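Local structure of protein STE5 (Saccharomyces cerevisiae, 3FZE) at residues Val165-Ser168 / Phe172-Glu175; Thr176-Tyr179 / Ser184-Glu187. The protein acts as a scaffold in the yeast mating pheromone response, its minimal scaffold domain co-catalysing phosphorylation of the MAP kinase Fus3 by Ste7. All blocks are in the same frame, centred on the assembly; numbering follows the deposited sequence. Where two conformers were deposited one is given.

Contact 1: residues Val165-Ser168 / Phe172-Glu175; sequences VEAS and FVLE
Ala167 and Val173 bring strand and helix together, their CA atoms 6.6 Å apart, and Ser168 and Phe172 keep almost the same spacing at 6.8 Å between CA atoms, so the chain turns back on itself as it leaves strand 165-167 and enters helix 170-180. The contact is small, with 129 Å² buried over both sides, and it is almost wholly apolar. Ala167 directs its methyl at the helix, where the side chain of Val173 is its neighbour, though the modelled separation of the two is doubtful. The same methyl approaches the Phe172 ring obliquely and more loosely, Ala167 CB lying 4.5 Å from Phe172 CD2. Phe172 carries CG anti to its backbone N (chi1 177°), and this torsion brings the CD2 side of the ring to that methyl. Beyond the strand end, the hydroxyl of Ser168 comes alongside the start of the phenylalanine side chain, OG standing 4.0 Å from Phe172 CB, a van der Waals approach at the exposed margin. Ile148 of the adjacent strand 145-150 touches both Ala167 and Val173, while helix 2-14 meets Ala167 through Thr5 and Phe172 through Ser2. Within its turn of helix, the carbonyl O of Phe172 accepts a hydrogen bond from Thr176 OG1. This is a tight connection from an edge strand into the helix that packs back on the sheet, as befits the layered alpha/beta/alpha, vWA-like fold of the domain.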
ATOM      1  N   VAL A 165       2.279 -12.088   3.194  1.00 33.54           N
ATOM      2  CA  VAL A 165       1.120 -12.595   2.478  1.00 29.37           C
ATOM      3  C   VAL A 165       1.363 -12.493   0.981  1.00 30.64           C
ATOM      4  O   VAL A 165       1.822 -11.459   0.498  1.00 27.19           O
ATOM      5  CB  VAL A 165      -0.150 -11.790   2.834  1.00 30.67           C
ATOM      6  CG1 VAL A 165      -1.300 -12.167   1.912  1.00 34.83           C
ATOM      7  CG2 VAL A 165      -0.528 -12.018   4.293  1.00 40.19           C
ATOM      8  N   GLU A 166       1.060 -13.559   0.247  1.00 27.12           N
ATOM      9  CA  GLU A 166       1.276 -13.563  -1.201  1.00 31.91           C
ATOM     10  C   GLU A 166      -0.031 -13.499  -1.976  1.00 28.84           C
ATOM     11  O   GLU A 166      -1.026 -14.112  -1.591  1.00 31.63           O
ATOM     12  CB  GLU A 166       2.082 -14.789  -1.637  1.00 31.23           C
ATOM     13  CG  GLU A 166       3.559 -14.720  -1.281  1.00 40.85           C
ATOM     14  CD  GLU A 166       4.296 -16.010  -1.596  1.00 53.47           C
ATOM     15  OE1 GLU A 166       4.096 -16.562  -2.700  1.00 54.67           O
ATOM     16  OE2 GLU A 166       5.078 -16.471  -0.738  1.00 60.12           O
ATOM     17  N   ALA A 167      -0.027 -12.760  -3.079  1.00 26.35           N
ATOM     18  CA  ALA A 167      -1.232 -12.606  -3.881  1.00 26.78           C
ATOM     19  C   ALA A 167      -0.915 -12.642  -5.369  1.00 28.64           C
ATOM     20  O   ALA A 167       0.201 -12.333  -5.782  1.00 28.44           O
ATOM     21  CB  ALA A 167      -1.937 -11.317  -3.523  1.00 25.01           C
ATOM     22  N   SER A 168      -1.915 -12.997  -6.170  1.00 24.69           N
ATOM     23  CA  SER A 168      -1.706 -13.232  -7.594  1.00 32.81           C
ATOM     24  C   SER A 168      -1.552 -11.954  -8.416  1.00 30.98           C
ATOM     25  O   SER A 168      -0.784 -11.918  -9.378  1.00 28.94           O
ATOM     26  CB  SER A 168      -2.854 -14.069  -8.163  1.00 35.33           C
ATOM     27  OG  SER A 168      -4.075 -13.365  -8.061  1.00 31.57           O
ATOM     28  N   PHE A 172      -6.467  -8.340  -7.568  1.00 20.98           N
ATOM     29  CA  PHE A 172      -7.049  -9.150  -6.502  1.00 20.39           C
ATOM     30  C   PHE A 172      -6.840  -8.516  -5.134  1.00 20.91           C
ATOM     31  O   PHE A 172      -7.775  -8.417  -4.343  1.00 21.05           O
ATOM     32  CB  PHE A 172      -6.496 -10.582  -6.496  1.00 23.16           C
ATOM     33  CG  PHE A 172      -7.036 -11.411  -5.372  1.00 32.79           C
ATOM     34  CD1 PHE A 172      -8.242 -12.071  -5.504  1.00 29.31           C
ATOM     35  CD2 PHE A 172      -6.361 -11.488  -4.165  1.00 44.77           C
ATOM     36  CE1 PHE A 172      -8.759 -12.816  -4.460  1.00 41.00           C
ATOM     37  CE2 PHE A 172      -6.872 -12.227  -3.116  1.00 46.57           C
ATOM     38  CZ  PHE A 172      -8.073 -12.889  -3.266  1.00 43.39           C
ATOM     39  N   VAL A 173      -5.613  -8.079  -4.863  1.00 21.52           N
ATOM     40  CA  VAL A 173      -5.295  -7.452  -3.586  1.00 17.27           C
ATOM     41  C   VAL A 173      -6.137  -6.208  -3.348  1.00 17.23           C
ATOM     42  O   VAL A 173      -6.763  -6.050  -2.291  1.00 18.01           O
ATOM     43  CB  VAL A 173      -3.809  -7.051  -3.512  1.00 22.69           C
ATOM     44  CG1 VAL A 173      -3.545  -6.205  -2.271  1.00 24.35           C
ATOM     45  CG2 VAL A 173      -2.932  -8.288  -3.506  1.00 22.82           C
ATOM     46  N   LEU A 174      -6.169  -5.327  -4.340  0.50 16.66           N
ATOM     47  CA  LEU A 174      -6.839  -4.040  -4.181  0.50 17.70           C
ATOM     48  C   LEU A 174      -8.371  -4.136  -4.218  0.50 16.99           C
ATOM     49  O   LEU A 174      -9.055  -3.425  -3.485  0.50 18.95           O
ATOM     50  CB  LEU A 174      -6.303  -3.027  -5.198  0.50 17.82           C
ATOM     51  CG  LEU A 174      -4.827  -2.690  -4.970  0.50 17.37           C
ATOM     52  CD1 LEU A 174      -4.288  -1.819  -6.099  0.50 17.22           C
ATOM     53  CD2 LEU A 174      -4.652  -2.014  -3.617  0.50 18.36           C
ATOM     54  N   GLU A 175      -8.907  -5.018  -5.061  1.00 16.40           N
ATOM     55  CA  GLU A 175     -10.347  -5.268  -5.066  1.00 14.41           C
ATOM     56  C   GLU A 175     -10.761  -5.864  -3.723  1.00 18.70           C
ATOM     57  O   GLU A 175     -11.789  -5.485  -3.160  1.00 20.30           O
ATOM     58  CB  GLU A 175     -10.773  -6.183  -6.229  1.00 18.91           C
ATOM     59  CG  GLU A 175     -10.814  -5.459  -7.574  1.00 21.22           C
ATOM     60  CD  GLU A 175     -11.458  -6.280  -8.682  1.00 19.42           C
ATOM     61  OE1 GLU A 175     -11.638  -7.494  -8.499  1.00 21.51           O
ATOM     62  OE2 GLU A 175     -11.775  -5.700  -9.743  1.00 30.39           O
TER

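Contact 2: residues Thr176-Tyr179 / Ser184-Glu187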
ATOM      1  N   THR A 176      -9.952  -6.781  -3.201  1.00 19.41           N
ATOM      2  CA  THR A 176     -10.258  -7.390  -1.911  1.00 21.12           C
ATOM      3  C   THR A 176     -10.239  -6.342  -0.807  1.00 21.05           C
ATOM      4  O   THR A 176     -11.122  -6.309   0.059  1.00 20.70           O
ATOM      5  CB  THR A 176      -9.288  -8.531  -1.556  1.00 21.29           C
ATOM      6  OG1 THR A 176      -9.410  -9.570  -2.530  1.00 22.01           O
ATOM      7  CG2 THR A 176      -9.636  -9.105  -0.176  1.00 21.57           C
ATOM      8  N   LEU A 177      -9.246  -5.465  -0.853  1.00 19.00           N
ATOM      9  CA  LEU A 177      -9.148  -4.415   0.141  1.00 20.49           C
ATOM     10  C   LEU A 177     -10.373  -3.498   0.089  1.00 18.25           C
ATOM     11  O   LEU A 177     -11.026  -3.251   1.109  1.00 18.35           O
ATOM     12  CB  LEU A 177      -7.854  -3.624  -0.065  1.00 15.66           C
ATOM     13  CG  LEU A 177      -7.653  -2.433   0.877  1.00 17.80           C
ATOM     14  CD1 LEU A 177      -7.533  -2.892   2.330  1.00 22.34           C
ATOM     15  CD2 LEU A 177      -6.442  -1.630   0.433  1.00 16.72           C
ATOM     16  N   CYS A 178     -10.705  -3.005  -1.101  1.00 16.36           N
ATOM     17  CA  CYS A 178     -11.804  -2.053  -1.229  1.00 16.00           C
ATOM     18  C   CYS A 178     -13.152  -2.670  -0.900  1.00 16.66           C
ATOM     19  O   CYS A 178     -13.972  -2.076  -0.181  1.00 19.32           O
ATOM     20  CB  CYS A 178     -11.848  -1.470  -2.638  1.00 20.37           C
ATOM     21  SG  CYS A 178     -10.502  -0.325  -2.905  1.00 17.60           S
ATOM     22  N   TYR A 179     -13.391  -3.859  -1.442  1.00 16.28           N
ATOM     23  CA  TYR A 179     -14.679  -4.508  -1.254  1.00 16.95           C
ATOM     24  C   TYR A 179     -14.902  -4.931   0.195  1.00 17.27           C
ATOM     25  O   TYR A 179     -16.033  -4.918   0.669  1.00 21.16           O
ATOM     26  CB  TYR A 179     -14.878  -5.667  -2.240  1.00 18.50           C
ATOM     27  CG  TYR A 179     -15.390  -5.193  -3.580  1.00 18.18           C
ATOM     28  CD1 TYR A 179     -14.564  -4.449  -4.435  1.00 21.21           C
ATOM     29  CD2 TYR A 179     -16.690  -5.441  -3.973  1.00 16.78           C
ATOM     30  CE1 TYR A 179     -15.039  -3.989  -5.650  1.00 19.59           C
ATOM     31  CE2 TYR A 179     -17.176  -4.993  -5.190  1.00 21.46           C
ATOM     32  CZ  TYR A 179     -16.343  -4.256  -6.019  1.00 23.58           C
ATOM     33  OH  TYR A 179     -16.840  -3.817  -7.230  1.00 30.25           O
ATOM     34  N   SER A 184     -16.744   0.276  -3.974  1.00 26.07           N
ATOM     35  CA  SER A 184     -16.618  -0.216  -5.346  1.00 27.10           C
ATOM     36  C   SER A 184     -16.095   0.903  -6.242  1.00 30.66           C
ATOM     37  O   SER A 184     -15.853   2.008  -5.765  1.00 25.71           O
ATOM     38  CB  SER A 184     -17.959  -0.731  -5.871  1.00 38.70           C
ATOM     39  OG  SER A 184     -18.746   0.331  -6.378  1.00 33.06           O
ATOM     40  N   PHE A 185     -15.930   0.634  -7.536  1.00 26.11           N
ATOM     41  CA  PHE A 185     -15.411   1.664  -8.439  1.00 25.84           C
ATOM     42  C   PHE A 185     -16.487   2.279  -9.341  1.00 28.96           C
ATOM     43  O   PHE A 185     -16.165   2.978 -10.306  1.00 34.01           O
ATOM     44  CB  PHE A 185     -14.278   1.105  -9.319  1.00 27.69           C
ATOM     45  CG  PHE A 185     -13.234   0.309  -8.566  1.00 26.56           C
ATOM     46  CD1 PHE A 185     -12.707  -0.854  -9.113  1.00 28.22           C
ATOM     47  CD2 PHE A 185     -12.783   0.718  -7.320  1.00 25.31           C
ATOM     48  CE1 PHE A 185     -11.739  -1.593  -8.434  1.00 34.36           C
ATOM     49  CE2 PHE A 185     -11.815  -0.023  -6.631  1.00 26.40           C
ATOM     50  CZ  PHE A 185     -11.294  -1.175  -7.192  1.00 29.59           C
ATOM     51  N   ASP A 186     -17.755   2.035  -9.034  1.00 30.28           N
ATOM     52  CA  ASP A 186     -18.834   2.461  -9.922  1.00 33.27           C
ATOM     53  C   ASP A 186     -19.116   3.964  -9.883  1.00 36.30           C
ATOM     54  O   ASP A 186     -19.908   4.475 -10.677  1.00 42.01           O
ATOM     55  CB  ASP A 186     -20.117   1.670  -9.642  1.00 32.21           C
ATOM     56  CG  ASP A 186     -20.735   2.017  -8.302  1.00 31.98           C
ATOM     57  OD1 ASP A 186     -20.194   2.896  -7.594  1.00 31.74           O
ATOM     58  OD2 ASP A 186     -21.772   1.412  -7.960  1.00 40.65           O
ATOM     59  N   GLU A 187     -18.472   4.665  -8.957  1.00 27.86           N
ATOM     60  CA  GLU A 187     -18.631   6.110  -8.828  1.00 39.75           C
ATOM     61  C   GLU A 187     -20.085   6.515  -8.603  1.00 42.15           C
ATOM     62  O   GLU A 187     -20.520   7.565  -9.077  1.00 44.47           O
ATOM     63  CB  GLU A 187     -18.072   6.833 -10.059  1.00 39.97           C
TER
HETATM   64  O   HOH W   1     -15.762  -1.941  -8.839  1.00 32.89           O
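The phenol end of Tyr179 lies against CA and CB of Ser184 in plain van der Waals packing. The closest approach is Tyr179 OH to Ser184 CB at 3.6 Å, and the ring meets that carbon obliquely. A second dispersion contact joins Cys178 to Phe185: SG sits at the rim of the phenyl ring, near its plane, 4.0 Å from CE2, and the direction from the ring centroid to the sulfur is 81° off the ring normal. This is a sulfur-aromatic contact of the edge type. In Phe185 the first torsion (chi1 -47°) places CG beside the backbone N, anti to the carbonyl carbon, and lets CE2 reach Cys178 SG.

Polar linkage across the contact runs through a water. It lies in the plane of the tyrosine ring, 2.7 Å from Tyr179 OH, and accepts the backbone N-H of Phe185, so the hydroxyl and the loop amide are bridged. Inside the loop, Asp186 N gives a weak but nearly straight bond to Ser184 OG, 3.3 Å long, and Asp186 OD1 takes the amide of His188.

The segment 184-187 follows helix 170-180 and is folded back beside its last turns. Helix 35-50 flanks it, with Ser43 touching both Cys178 and Phe185 and Asn42 touching the phenylalanine, while Thr176 and Leu177 pack on helix 2-14.

Helix 170-180 serves both contacts: 165-168 / 172-175 ties its first half to the edge strand before it, and 176-179 / 184-187 ties its second half to the loop after it. The contact centres are about 14 Å apart, and they meet where Glu175 CG packs 4.1 Å from Phe185 CE1. Contact 1 lies deeper, its centre about 11 Å from the chain's centre against about 15 Å for contact 2. It is apolar, buried Ala167 against Phe172 and buried Val173 beside the sheet, with Ser168 OG at its margin. Contact 2 sets buried Cys178 in a sulfur-aromatic contact beside exposed Tyr179, where a water bridges helix and loop.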